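UPF0230 protein TM1468 (Thermotoga maritima, PDB 1VPV) binds long-chain fatty acids such as palmitate and may play a role in lipid transport or fatty acid metabolism. Local coordinates at residues Val19-Asp24 with Glu50-Glu55; Asp34-Pro39 with Lys84-Lys89; Asp169-Phe174 with Arg233-Glu238; Asn260-Ser265 with Val289-Glu294. One frame throughout, in Å; residues are numbered along the deposited sequence.

Contact 1: residues Val19-Asp24 with Glu50-Glu55; sequences VDSTAD and EPDERE
Ser21 holds OG between its backbone N and carbonyl carbon (chi1 60°), and Asp52 swings CG opposite its backbone N (chi1 -170°), bringing hydroxyl and carboxylate together. Ser21 OG donates to Asp52 OD2 over 3.0 Å, arriving from above the carboxylate, 50° out of its plane. The same hydroxyl meets the amide of Leu40, and Asp52 OD1 is taken by the backbone N of Lys278 at the start of helix 278-284. Arg54, its chain bent twice, lays its guanidinium against the turn backbone: Asp24 CA sits 3.4 Å above the plane, over its centre. Arg54 NH1 and Asp24 OD1, 3.8 Å apart, form only a long ion pair, with the oxygen well out of the guanidinium plane; the outside hydrogen bonds do more: Arg54 NH2 to Val25 O, and Ser134 OG with Asp24 OD2. One water joins Ser21 O, Asp52 OD1 and Arg54 NH1, lying 3.0 Å from the last; a second bridges Asp24 OD1 and Asp52 OD2, 2.8 Å from each. Were Asp52 cut back to an alanine, Ser21 OG would probably lose its acceptor, the Lys278 amide its carboxylate mate, and both waters one of their holds. In this DegV-family domain the contact ties the end of strand 15-20 to the chain leaving strand 49-51, and its buried charges appear to be met mainly by waters, hydroxyls, amides and carbonyls, with little direct ion pairing.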
# COMPACT_ATOMS: atom_id res chain seq x y z
N VAL A 19 9.45 -4.31 0.89
CA VAL A 19 8.50 -3.26 0.41
C VAL A 19 8.91 -1.97 1.11
O VAL A 19 9.70 -1.97 2.05
CB VAL A 19 7.02 -3.60 0.70
CG1 VAL A 19 6.62 -4.97 0.06
CG2 VAL A 19 6.74 -3.62 2.21
N ASP A 20 8.38 -0.85 0.64
CA ASP A 20 8.58 0.42 1.28
C ASP A 20 7.45 0.68 2.28
O ASP A 20 6.44 -0.03 2.27
CB ASP A 20 8.71 1.51 0.23
CG ASP A 20 7.43 1.77 -0.53
OD1 ASP A 20 6.43 2.25 0.09
OD2 ASP A 20 7.45 1.51 -1.75
N SER A 21 7.64 1.68 3.15
CA SER A 21 6.69 1.91 4.25
C SER A 21 5.27 2.28 3.77
O SER A 21 4.30 2.08 4.49
CB SER A 21 7.20 3.01 5.16
OG SER A 21 7.35 4.19 4.43
N THR A 22 5.18 2.80 2.55
CA THR A 22 3.88 3.10 1.94
C THR A 22 3.07 1.85 1.54
O THR A 22 1.96 1.99 1.12
CB THR A 22 4.02 3.98 0.67
OG1 THR A 22 4.47 3.20 -0.43
CG2 THR A 22 4.99 5.08 0.90
N ALA A 23 3.66 0.67 1.64
CA ALA A 23 2.93 -0.59 1.48
C ALA A 23 1.99 -0.93 2.65
O ALA A 23 1.11 -1.80 2.48
CB ALA A 23 3.90 -1.78 1.24
N ASP A 24 2.18 -0.28 3.80
CA ASP A 24 1.34 -0.49 4.98
C ASP A 24 1.15 -2.00 5.22
O ASP A 24 0.03 -2.50 5.36
CB ASP A 24 -0.04 0.17 4.79
CG ASP A 24 0.05 1.68 4.57
OD1 ASP A 24 1.03 2.30 5.04
OD2 ASP A 24 -0.89 2.25 3.94
N GLU A 50 10.80 12.53 10.64
CA GLU A 50 10.68 11.19 11.25
C GLU A 50 10.57 10.11 10.21
O GLU A 50 10.05 10.34 9.11
CB GLU A 50 9.52 11.07 12.22
CG GLU A 50 8.20 11.49 11.71
CD GLU A 50 7.17 11.51 12.81
OE1 GLU A 50 6.88 10.43 13.35
OE2 GLU A 50 6.67 12.61 13.16
N PRO A 51 11.13 8.93 10.51
CA PRO A 51 10.93 7.83 9.58
C PRO A 51 9.59 7.08 9.78
O PRO A 51 9.01 7.10 10.88
CB PRO A 51 12.16 6.96 9.80
CG PRO A 51 12.58 7.25 11.24
CD PRO A 51 12.04 8.59 11.61
N ASP A 52 9.09 6.48 8.70
CA ASP A 52 7.84 5.70 8.70
C ASP A 52 8.16 4.24 9.06
O ASP A 52 8.18 3.36 8.20
CB ASP A 52 7.19 5.84 7.32
CG ASP A 52 5.75 5.28 7.22
OD1 ASP A 52 5.21 4.75 8.19
OD2 ASP A 52 5.14 5.36 6.13
N GLU A 53 8.44 3.98 10.35
CA GLU A 53 8.80 2.61 10.79
C GLU A 53 7.55 1.76 10.99
O GLU A 53 6.58 2.24 11.58
CB GLU A 53 9.52 2.65 12.14
CG GLU A 53 10.89 3.30 12.13
CD GLU A 53 12.00 2.49 11.46
OE1 GLU A 53 11.79 1.32 11.05
OE2 GLU A 53 13.12 3.04 11.35
N ARG A 54 7.57 0.50 10.53
CA ARG A 54 6.42 -0.40 10.70
C ARG A 54 6.46 -1.02 12.07
O ARG A 54 6.80 -2.18 12.21
CB ARG A 54 6.36 -1.55 9.68
CG ARG A 54 5.88 -1.22 8.33
CD ARG A 54 4.53 -0.50 8.26
NE ARG A 54 3.31 -1.32 8.34
CZ ARG A 54 2.09 -0.79 8.36
NH1 ARG A 54 1.93 0.52 8.31
NH2 ARG A 54 1.01 -1.55 8.46
N GLU A 55 6.02 -0.25 13.04
CA GLU A 55 6.00 -0.64 14.42
C GLU A 55 4.68 -0.09 14.96
O GLU A 55 4.43 1.10 14.82
CB GLU A 55 7.22 -0.02 15.09
CG GLU A 55 7.02 0.49 16.52
CD GLU A 55 6.96 -0.62 17.53
OE1 GLU A 55 7.97 -1.34 17.65
OE2 GLU A 55 5.92 -0.75 18.22
O HOH W 1 4.11 2.23 7.05
O HOH W 2 2.63 4.63 5.08

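Contact 2: residues Asp34-Pro39 with Lys84-Lys89; sequences DIDSIP and KKRYLK
Arg86 reaches from helix 80-92 to the face of strand 35-43, a helix-on-sheet packing within the alpha/beta fold of the DegV family. The axes of the short segments run nearly antiparallel, at 157°, and come within 10.7 Å, a gap the arginine spans. The tight part is at its head. Ile38 CA lies 4.1 Å above the centre of the guanidinium, and Ser37 O shares that face, close to NH1 but badly angled for a hydrogen bond. Pro39 CD approaches obliquely, 3.2 Å from Arg86 NH2. At the guanidinium edge stands Asp36: its CG lies in the plane, yet the carboxylate is turned 47° against it. Arg86 NH1 lies 3.0 Å from both Asp36 OD1 and Asp36 OD2, a salt bridge of charge without a well-angled hydrogen bond. Tyr90 OH bonds to OD2, giving the acid a second partner from the helix. Lower on the stem contact is thinner, with Ile38 CD1 4.2 Å from Arg86 CG. Looser still is the flank of Lys89, an exposed residue whose NZ stays 5.6 Å from Asp36 OD2 and pairs instead with Glu93. A leucine in place of Arg86 would probably leave Asp36 without its cationic mate and open a gap beside Ser37 O, Ile38 CA and the Pro39 ring. The carboxylate is also held from its own strand: Ser37 N donates to Asp36 OD1 at 2.9 Å, coming from above the carboxylate plane with an N-H...O angle of 131°.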
# COMPACT_ATOMS: atom_id res chain seq x y z
N ASP A 34 8.61 -13.28 5.58
CA ASP A 34 9.98 -12.71 5.49
C ASP A 34 10.01 -11.45 4.55
O ASP A 34 10.72 -11.39 3.53
CB ASP A 34 11.00 -13.78 5.09
CG ASP A 34 12.46 -13.30 5.26
OD1 ASP A 34 12.65 -12.29 5.97
OD2 ASP A 34 13.40 -13.93 4.72
N ILE A 35 9.17 -10.49 4.90
CA ILE A 35 9.07 -9.24 4.20
C ILE A 35 9.54 -8.13 5.16
O ILE A 35 9.07 -8.05 6.29
CB ILE A 35 7.62 -8.97 3.77
CG1 ILE A 35 7.14 -10.01 2.76
CG2 ILE A 35 7.48 -7.55 3.19
CD1 ILE A 35 5.64 -9.97 2.55
N ASP A 36 10.45 -7.29 4.69
CA ASP A 36 10.96 -6.16 5.42
C ASP A 36 10.34 -4.91 4.83
O ASP A 36 9.92 -4.89 3.67
CB ASP A 36 12.47 -6.12 5.22
CG ASP A 36 13.21 -5.31 6.28
OD1 ASP A 36 12.57 -4.75 7.21
OD2 ASP A 36 14.46 -5.24 6.16
N SER A 37 10.33 -3.85 5.64
CA SER A 37 9.78 -2.56 5.27
C SER A 37 10.87 -1.47 5.34
O SER A 37 11.52 -1.32 6.37
CB SER A 37 8.62 -2.21 6.22
OG SER A 37 7.88 -1.13 5.69
N ILE A 38 11.09 -0.74 4.25
CA ILE A 38 12.07 0.35 4.27
C ILE A 38 11.33 1.68 4.45
O ILE A 38 10.42 1.97 3.71
CB ILE A 38 13.00 0.39 3.02
CG1 ILE A 38 13.94 1.58 3.11
CG2 ILE A 38 12.21 0.43 1.70
CD1 ILE A 38 15.03 1.57 2.04
N PRO A 39 11.71 2.47 5.47
CA PRO A 39 10.98 3.71 5.76
C PRO A 39 11.15 4.82 4.72
O PRO A 39 12.26 5.11 4.29
CB PRO A 39 11.56 4.18 7.11
CG PRO A 39 12.51 3.13 7.57
CD PRO A 39 12.84 2.25 6.41
N LYS A 84 20.85 0.91 -0.59
CA LYS A 84 22.14 0.21 -0.62
C LYS A 84 22.39 -0.50 0.70
O LYS A 84 22.76 -1.66 0.73
CB LYS A 84 23.31 1.18 -0.83
CG LYS A 84 23.85 1.29 -2.23
CD LYS A 84 25.21 2.02 -2.25
CE LYS A 84 26.36 1.18 -1.64
NZ LYS A 84 27.74 1.75 -1.87
N LYS A 85 22.21 0.22 1.80
CA LYS A 85 22.51 -0.34 3.12
C LYS A 85 21.66 -1.58 3.41
O LYS A 85 22.21 -2.60 3.81
CB LYS A 85 22.39 0.72 4.23
CG LYS A 85 23.52 1.77 4.16
CD LYS A 85 23.51 2.78 5.31
N ARG A 86 20.36 -1.51 3.17
CA ARG A 86 19.50 -2.68 3.29
C ARG A 86 19.97 -3.85 2.40
O ARG A 86 20.08 -4.99 2.88
CB ARG A 86 18.03 -2.37 2.97
CG ARG A 86 17.37 -1.34 3.87
CD ARG A 86 16.34 -1.94 4.82
NE ARG A 86 15.88 -0.94 5.80
CZ ARG A 86 14.95 -1.16 6.72
NH1 ARG A 86 14.35 -2.34 6.81
NH2 ARG A 86 14.60 -0.20 7.55
N TYR A 87 20.23 -3.57 1.12
CA TYR A 87 20.66 -4.63 0.18
C TYR A 87 21.89 -5.37 0.71
O TYR A 87 21.94 -6.61 0.71
CB TYR A 87 21.01 -4.05 -1.20
CG TYR A 87 19.86 -3.39 -1.97
CD1 TYR A 87 18.54 -3.60 -1.61
CD2 TYR A 87 20.11 -2.59 -3.08
CE1 TYR A 87 17.49 -3.02 -2.32
CE2 TYR A 87 19.06 -2.01 -3.81
CZ TYR A 87 17.76 -2.22 -3.42
OH TYR A 87 16.73 -1.64 -4.13
N LEU A 88 22.87 -4.60 1.16
CA LEU A 88 24.10 -5.13 1.71
C LEU A 88 23.88 -5.90 3.00
O LEU A 88 24.54 -6.92 3.22
CB LEU A 88 25.09 -4.01 1.99
CG LEU A 88 25.61 -3.35 0.72
CD1 LEU A 88 26.45 -2.14 1.12
CD2 LEU A 88 26.42 -4.32 -0.15
N LYS A 89 22.96 -5.43 3.84
CA LYS A 89 22.62 -6.18 5.05
C LYS A 89 22.05 -7.55 4.69
O LYS A 89 22.40 -8.54 5.32
CB LYS A 89 21.66 -5.40 5.93
CG LYS A 89 21.09 -6.19 7.12
CD LYS A 89 20.09 -5.29 7.89
CE LYS A 89 18.74 -5.96 8.13
NZ LYS A 89 18.85 -7.06 9.13

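Contact 3: residues Asp169-Phe174 with Arg233-Glu238; sequences DFKAIF and REDTPE. With PLM (palmitic acid), chain D.
Lys171 and Asp235 extend toward each other from opposite directions, one from a strand, the other from a loop, and meet in a salt bridge. The lysine chain is extended until its last torsion, where a turn of -66° about CD-CE aims the ammonium group at the acid. Lys171 NZ donates to Asp235 OD2 at 2.6 Å, approaching on the syn side and 18° out of the carboxylate plane. Arg298 also pairs with that oxygen, while Lys168 O takes another bond from the ammonium group. Thr236 stands beside the pair: its OG1 lies 3.6 Å from Lys171 CE and donates a weak hydrogen bond to Asp235 OD1. Strand 170-176 is an inner strand of the six-stranded mixed sheet in this DegV-family fold, set between strands 201-208 and 289-295, and the loop 233-238 follows helix 220-232, which packs on Ile173. Lys171 and Ile173 therefore serve the helix side of the strand, whereas Ala172 and Phe174 meet the bound palmitate. Phe174 turns a ring face to the acyl chain, with palmitate CC 3.7 Å above the plane, over the ring centre. Its CD1 comes within 3.6 Å of palmitate CD, and Ala172 CB touches the terminal methyl carbon, palmitate CG, at 3.8 Å.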
# COMPACT_ATOMS: atom_id res chain seq x y z
N ASP A 169 -5.60 -7.81 -11.20
CA ASP A 169 -5.94 -8.69 -10.09
C ASP A 169 -5.60 -8.09 -8.74
O ASP A 169 -6.00 -8.63 -7.70
CB ASP A 169 -5.12 -9.99 -10.20
CG ASP A 169 -5.61 -10.91 -11.31
OD1 ASP A 169 -6.76 -10.76 -11.74
OD2 ASP A 169 -4.81 -11.78 -11.73
N PHE A 170 -4.77 -7.04 -8.73
CA PHE A 170 -4.51 -6.27 -7.50
C PHE A 170 -5.07 -4.85 -7.64
O PHE A 170 -4.73 -4.14 -8.57
CB PHE A 170 -3.03 -6.21 -7.20
CG PHE A 170 -2.35 -7.56 -7.28
CD1 PHE A 170 -2.55 -8.52 -6.30
CD2 PHE A 170 -1.52 -7.87 -8.34
CE1 PHE A 170 -1.94 -9.72 -6.38
CE2 PHE A 170 -0.89 -9.09 -8.41
CZ PHE A 170 -1.10 -10.01 -7.44
N LYS A 171 -5.95 -4.47 -6.73
CA LYS A 171 -6.66 -3.19 -6.76
C LYS A 171 -6.49 -2.44 -5.46
O LYS A 171 -6.31 -3.05 -4.39
CB LYS A 171 -8.14 -3.45 -7.00
CG LYS A 171 -8.39 -4.33 -8.21
CD LYS A 171 -9.83 -4.50 -8.44
CE LYS A 171 -10.08 -5.35 -9.66
NZ LYS A 171 -9.60 -4.62 -10.87
N ALA A 172 -6.50 -1.12 -5.55
CA ALA A 172 -6.50 -0.23 -4.38
C ALA A 172 -7.66 0.75 -4.53
O ALA A 172 -7.75 1.49 -5.53
CB ALA A 172 -5.19 0.49 -4.28
N ILE A 173 -8.58 0.71 -3.56
CA ILE A 173 -9.86 1.43 -3.59
C ILE A 173 -10.12 1.99 -2.17
O ILE A 173 -10.04 1.26 -1.18
CB ILE A 173 -11.00 0.48 -4.03
CG1 ILE A 173 -10.70 -0.07 -5.44
CG2 ILE A 173 -12.36 1.18 -4.00
CD1 ILE A 173 -11.66 -1.14 -5.93
N PHE A 174 -10.41 3.28 -2.05
CA PHE A 174 -10.49 3.91 -0.71
C PHE A 174 -11.30 5.20 -0.74
O PHE A 174 -11.59 5.75 -1.82
CB PHE A 174 -9.07 4.17 -0.13
CG PHE A 174 -8.26 5.21 -0.87
CD1 PHE A 174 -7.71 4.94 -2.14
CD2 PHE A 174 -8.03 6.46 -0.30
CE1 PHE A 174 -6.91 5.91 -2.83
CE2 PHE A 174 -7.26 7.42 -0.95
CZ PHE A 174 -6.70 7.15 -2.24
N ARG A 233 -16.85 -3.83 -8.48
CA ARG A 233 -17.78 -4.64 -9.22
C ARG A 233 -17.77 -4.31 -10.72
O ARG A 233 -18.35 -5.04 -11.52
CB ARG A 233 -19.17 -4.46 -8.64
CG ARG A 233 -20.14 -5.55 -9.02
CD ARG A 233 -21.57 -5.26 -8.55
NE ARG A 233 -21.61 -4.68 -7.21
CZ ARG A 233 -22.61 -3.95 -6.73
NH1 ARG A 233 -23.71 -3.72 -7.47
NH2 ARG A 233 -22.54 -3.45 -5.49
N GLU A 234 -17.14 -3.22 -11.10
CA GLU A 234 -17.09 -2.86 -12.51
C GLU A 234 -16.34 -3.88 -13.34
O GLU A 234 -16.66 -4.05 -14.50
CB GLU A 234 -16.51 -1.47 -12.71
CG GLU A 234 -17.48 -0.38 -12.28
CD GLU A 234 -16.92 1.02 -12.44
OE1 GLU A 234 -15.82 1.20 -13.03
OE2 GLU A 234 -17.60 1.97 -11.99
N ASP A 235 -15.36 -4.57 -12.75
CA ASP A 235 -14.62 -5.62 -13.50
C ASP A 235 -14.51 -6.99 -12.84
O ASP A 235 -13.84 -7.88 -13.38
CB ASP A 235 -13.21 -5.13 -13.87
CG ASP A 235 -12.25 -5.17 -12.68
OD1 ASP A 235 -12.70 -4.92 -11.53
OD2 ASP A 235 -11.04 -5.44 -12.91
N THR A 236 -15.19 -7.18 -11.71
CA THR A 236 -15.07 -8.39 -10.90
C THR A 236 -16.47 -8.76 -10.41
O THR A 236 -16.97 -8.18 -9.44
CB THR A 236 -14.08 -8.16 -9.72
OG1 THR A 236 -12.84 -7.66 -10.23
CG2 THR A 236 -13.79 -9.45 -8.92
N PRO A 237 -17.14 -9.70 -11.09
CA PRO A 237 -18.56 -9.99 -10.75
C PRO A 237 -18.80 -10.40 -9.30
O PRO A 237 -17.95 -11.01 -8.70
CB PRO A 237 -18.95 -11.16 -11.70
CG PRO A 237 -17.84 -11.20 -12.78
CD PRO A 237 -16.61 -10.53 -12.19
N GLU A 238 -19.96 -10.08 -8.76
CA GLU A 238 -20.31 -10.52 -7.42
C GLU A 238 -20.14 -12.05 -7.27
O GLU A 238 -20.40 -12.82 -8.19
CB GLU A 238 -21.73 -10.05 -7.03
CG GLU A 238 -22.44 -10.97 -5.97
CD GLU A 238 -23.62 -10.32 -5.23
OE1 GLU A 238 -23.77 -9.07 -5.27
OE2 GLU A 238 -24.38 -11.10 -4.60
C1 PLM D . 7.11 10.11 -1.39
O1 PLM D . 7.94 9.72 -2.26
O2 PLM D . 7.25 11.21 -0.77
C2 PLM D . 5.94 9.20 -1.08
C3 PLM D . 4.67 9.69 -1.75
C4 PLM D . 3.49 8.84 -1.31
C5 PLM D . 2.21 9.39 -1.94
C6 PLM D . 0.99 8.61 -1.54
C7 PLM D . -0.28 9.11 -2.22
C8 PLM D . -1.52 8.60 -1.51
C9 PLM D . -1.78 7.14 -1.82
CA PLM D . -2.96 6.59 -1.05
CB PLM D . -3.29 5.17 -1.50
CC PLM D . -4.27 4.52 -0.54
CD PLM D . -4.76 3.14 -1.04
CE PLM D . -5.56 2.40 0.00
CF PLM D . -6.20 1.13 -0.54
CG PLM D . -5.24 -0.06 -0.53

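Contact 4: residues Asn260-Ser265 with Val289-Glu294; sequences NTLRKS and VGFGIE. With PLM (palmitic acid), chain D.
Leu262 O accepts the amide of Ser265, N to O 3.1 Å, and the side chain of the same leucine makes the contact with strand 289-295. CG stands opposite the backbone N of Leu262 (chi1 -172°), which carries both methyls toward the sheet. Leu262 CD2 does most of the touching: it meets Phe291 CE2 at 3.7 Å, slanting onto the ring as neither a clear face nor a clear edge contact. The same methyl reaches Ile293 CD1 tip to tip at 3.8 Å. Ile293, two residues along the strand from Phe291, folds back so that its CD1 rests 3.7 Å above the Phe291 ring, over its centre, and so closes one face of it. Val244 of the adjoining strand 241-248 touches all three side chains, and Leu232 and Ile229 of helix 220-232 add to the layer between helices and sheet, touching Leu262 and Phe291 respectively. The opposite side of strand 289-295 faces the fatty acid. There the backbone itself lies against the end of the acyl chain: Gly292 N is 3.5 Å from the terminal carbon, palmitate CG, and Phe291 O is 3.6 Å from it. Gly290 adds no bulk on this side, where a CB would come within 3.4 Å of palmitate CF. Leucine, phenylalanine and isoleucine join helix to strand by dispersion and burial alone, with no polar bond between the segments, while the lack of a side chain at Gly290 probably lets the palmitate tail lie close to the main chain.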
# COMPACT_ATOMS: atom_id res chain seq x y z
N ASN A 260 -17.10 -6.17 6.37
CA ASN A 260 -18.41 -6.77 6.51
C ASN A 260 -19.28 -6.61 5.27
O ASN A 260 -19.91 -7.55 4.83
CB ASN A 260 -19.11 -6.18 7.75
CG ASN A 260 -18.62 -6.81 9.06
OD1 ASN A 260 -17.83 -7.75 9.03
ND2 ASN A 260 -19.09 -6.31 10.19
N THR A 261 -19.34 -5.41 4.70
CA THR A 261 -20.18 -5.23 3.56
C THR A 261 -19.61 -5.98 2.38
O THR A 261 -20.37 -6.51 1.61
CB THR A 261 -20.34 -3.79 3.20
OG1 THR A 261 -20.90 -3.12 4.33
CG2 THR A 261 -21.28 -3.64 1.97
N LEU A 262 -18.29 -6.04 2.28
CA LEU A 262 -17.65 -6.75 1.19
C LEU A 262 -18.10 -8.22 1.17
O LEU A 262 -18.38 -8.75 0.09
CB LEU A 262 -16.13 -6.67 1.29
CG LEU A 262 -15.35 -7.23 0.08
CD1 LEU A 262 -15.77 -6.65 -1.25
CD2 LEU A 262 -13.87 -7.01 0.26
N ARG A 263 -18.22 -8.84 2.35
CA ARG A 263 -18.65 -10.26 2.42
C ARG A 263 -20.05 -10.55 1.94
O ARG A 263 -20.33 -11.63 1.50
CB ARG A 263 -18.53 -10.80 3.85
CG ARG A 263 -17.10 -11.04 4.26
CD ARG A 263 -17.08 -11.42 5.69
NE ARG A 263 -15.73 -11.35 6.21
CZ ARG A 263 -14.82 -12.30 6.03
NH1 ARG A 263 -15.11 -13.43 5.36
NH2 ARG A 263 -13.62 -12.14 6.54
N LYS A 264 -20.95 -9.58 2.02
CA LYS A 264 -22.31 -9.80 1.53
C LYS A 264 -22.29 -10.14 0.05
O LYS A 264 -23.22 -10.76 -0.43
CB LYS A 264 -23.20 -8.58 1.76
CG LYS A 264 -23.44 -8.31 3.23
CD LYS A 264 -24.33 -7.11 3.48
CE LYS A 264 -24.19 -6.64 4.90
NZ LYS A 264 -25.29 -5.75 5.28
N SER A 265 -21.26 -9.76 -0.68
CA SER A 265 -21.27 -10.06 -2.09
C SER A 265 -20.03 -10.67 -2.70
O SER A 265 -20.00 -10.92 -3.90
CB SER A 265 -21.74 -8.84 -2.87
OG SER A 265 -21.33 -7.67 -2.26
N VAL A 289 -10.47 5.13 4.94
CA VAL A 289 -10.80 3.71 4.94
C VAL A 289 -10.72 3.15 3.51
O VAL A 289 -11.21 3.77 2.55
CB VAL A 289 -12.23 3.48 5.55
CG1 VAL A 289 -12.81 2.13 5.16
CG2 VAL A 289 -12.16 3.58 7.03
N GLY A 290 -10.11 1.99 3.35
CA GLY A 290 -10.00 1.43 2.03
C GLY A 290 -9.71 -0.04 2.06
O GLY A 290 -9.60 -0.63 3.15
N PHE A 291 -9.59 -0.63 0.87
CA PHE A 291 -9.02 -1.95 0.82
C PHE A 291 -8.13 -2.19 -0.37
O PHE A 291 -8.32 -1.58 -1.44
CB PHE A 291 -10.08 -3.05 0.97
CG PHE A 291 -11.35 -2.88 0.16
CD1 PHE A 291 -11.38 -2.25 -1.06
CD2 PHE A 291 -12.52 -3.46 0.62
CE1 PHE A 291 -12.57 -2.14 -1.75
CE2 PHE A 291 -13.70 -3.34 -0.08
CZ PHE A 291 -13.73 -2.70 -1.26
N GLY A 292 -7.12 -3.04 -0.15
CA GLY A 292 -6.34 -3.65 -1.22
C GLY A 292 -7.02 -4.97 -1.48
O GLY A 292 -7.28 -5.72 -0.54
N ILE A 293 -7.32 -5.26 -2.74
CA ILE A 293 -8.02 -6.46 -3.12
C ILE A 293 -7.17 -7.28 -4.09
O ILE A 293 -6.58 -6.73 -5.01
CB ILE A 293 -9.34 -6.11 -3.87
CG1 ILE A 293 -10.28 -5.27 -2.99
CG2 ILE A 293 -10.00 -7.34 -4.37
CD1 ILE A 293 -10.98 -6.00 -1.93
N GLU A 294 -7.12 -8.61 -3.85
CA GLU A 294 -6.59 -9.61 -4.79
C GLU A 294 -7.72 -10.49 -5.28
O GLU A 294 -8.35 -11.21 -4.50
CB GLU A 294 -5.53 -10.52 -4.14
CG GLU A 294 -5.08 -11.71 -5.07
CD GLU A 294 -4.23 -12.78 -4.36
OE1 GLU A 294 -3.99 -12.63 -3.13
OE2 GLU A 294 -3.81 -13.78 -5.02
C1 PLM D . 7.11 10.11 -1.39
O1 PLM D . 7.94 9.72 -2.26
O2 PLM D . 7.25 11.21 -0.77
C2 PLM D . 5.94 9.20 -1.08
C3 PLM D . 4.67 9.69 -1.75
C4 PLM D . 3.49 8.84 -1.31
C5 PLM D . 2.21 9.39 -1.94
C6 PLM D . 0.99 8.61 -1.54
C7 PLM D . -0.28 9.11 -2.22
C8 PLM D . -1.52 8.60 -1.51
C9 PLM D . -1.78 7.14 -1.82
CA PLM D . -2.96 6.59 -1.05
CB PLM D . -3.29 5.17 -1.50
CC PLM D . -4.27 4.52 -0.54
CD PLM D . -4.76 3.14 -1.04
CE PLM D . -5.56 2.40 0.00
CF PLM D . -6.20 1.13 -0.54
CG PLM D . -5.24 -0.06 -0.53

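Overall arrangement
The contacts fall into two pairs on opposite sides of the chain's centre, and along the sequence contacts 1 and 2 precede 3 and 4. Contacts 1 and 2, centres about 12 Å apart, interleave in sequence and share the first mixed sheet, where strands 15-20 and 35-43 run side by side. Contacts 3 and 4, about 9 Å apart between centres, follow in series and share neighbouring strands 170-176 and 289-295 of the second sheet. Between the pairs, centres are 23 to 31 Å apart. Palmitate spans the interval: its carboxylate bonds to Ser108 and Thr75, near contact 1, and its tail ends against the strands of contacts 3 and 4.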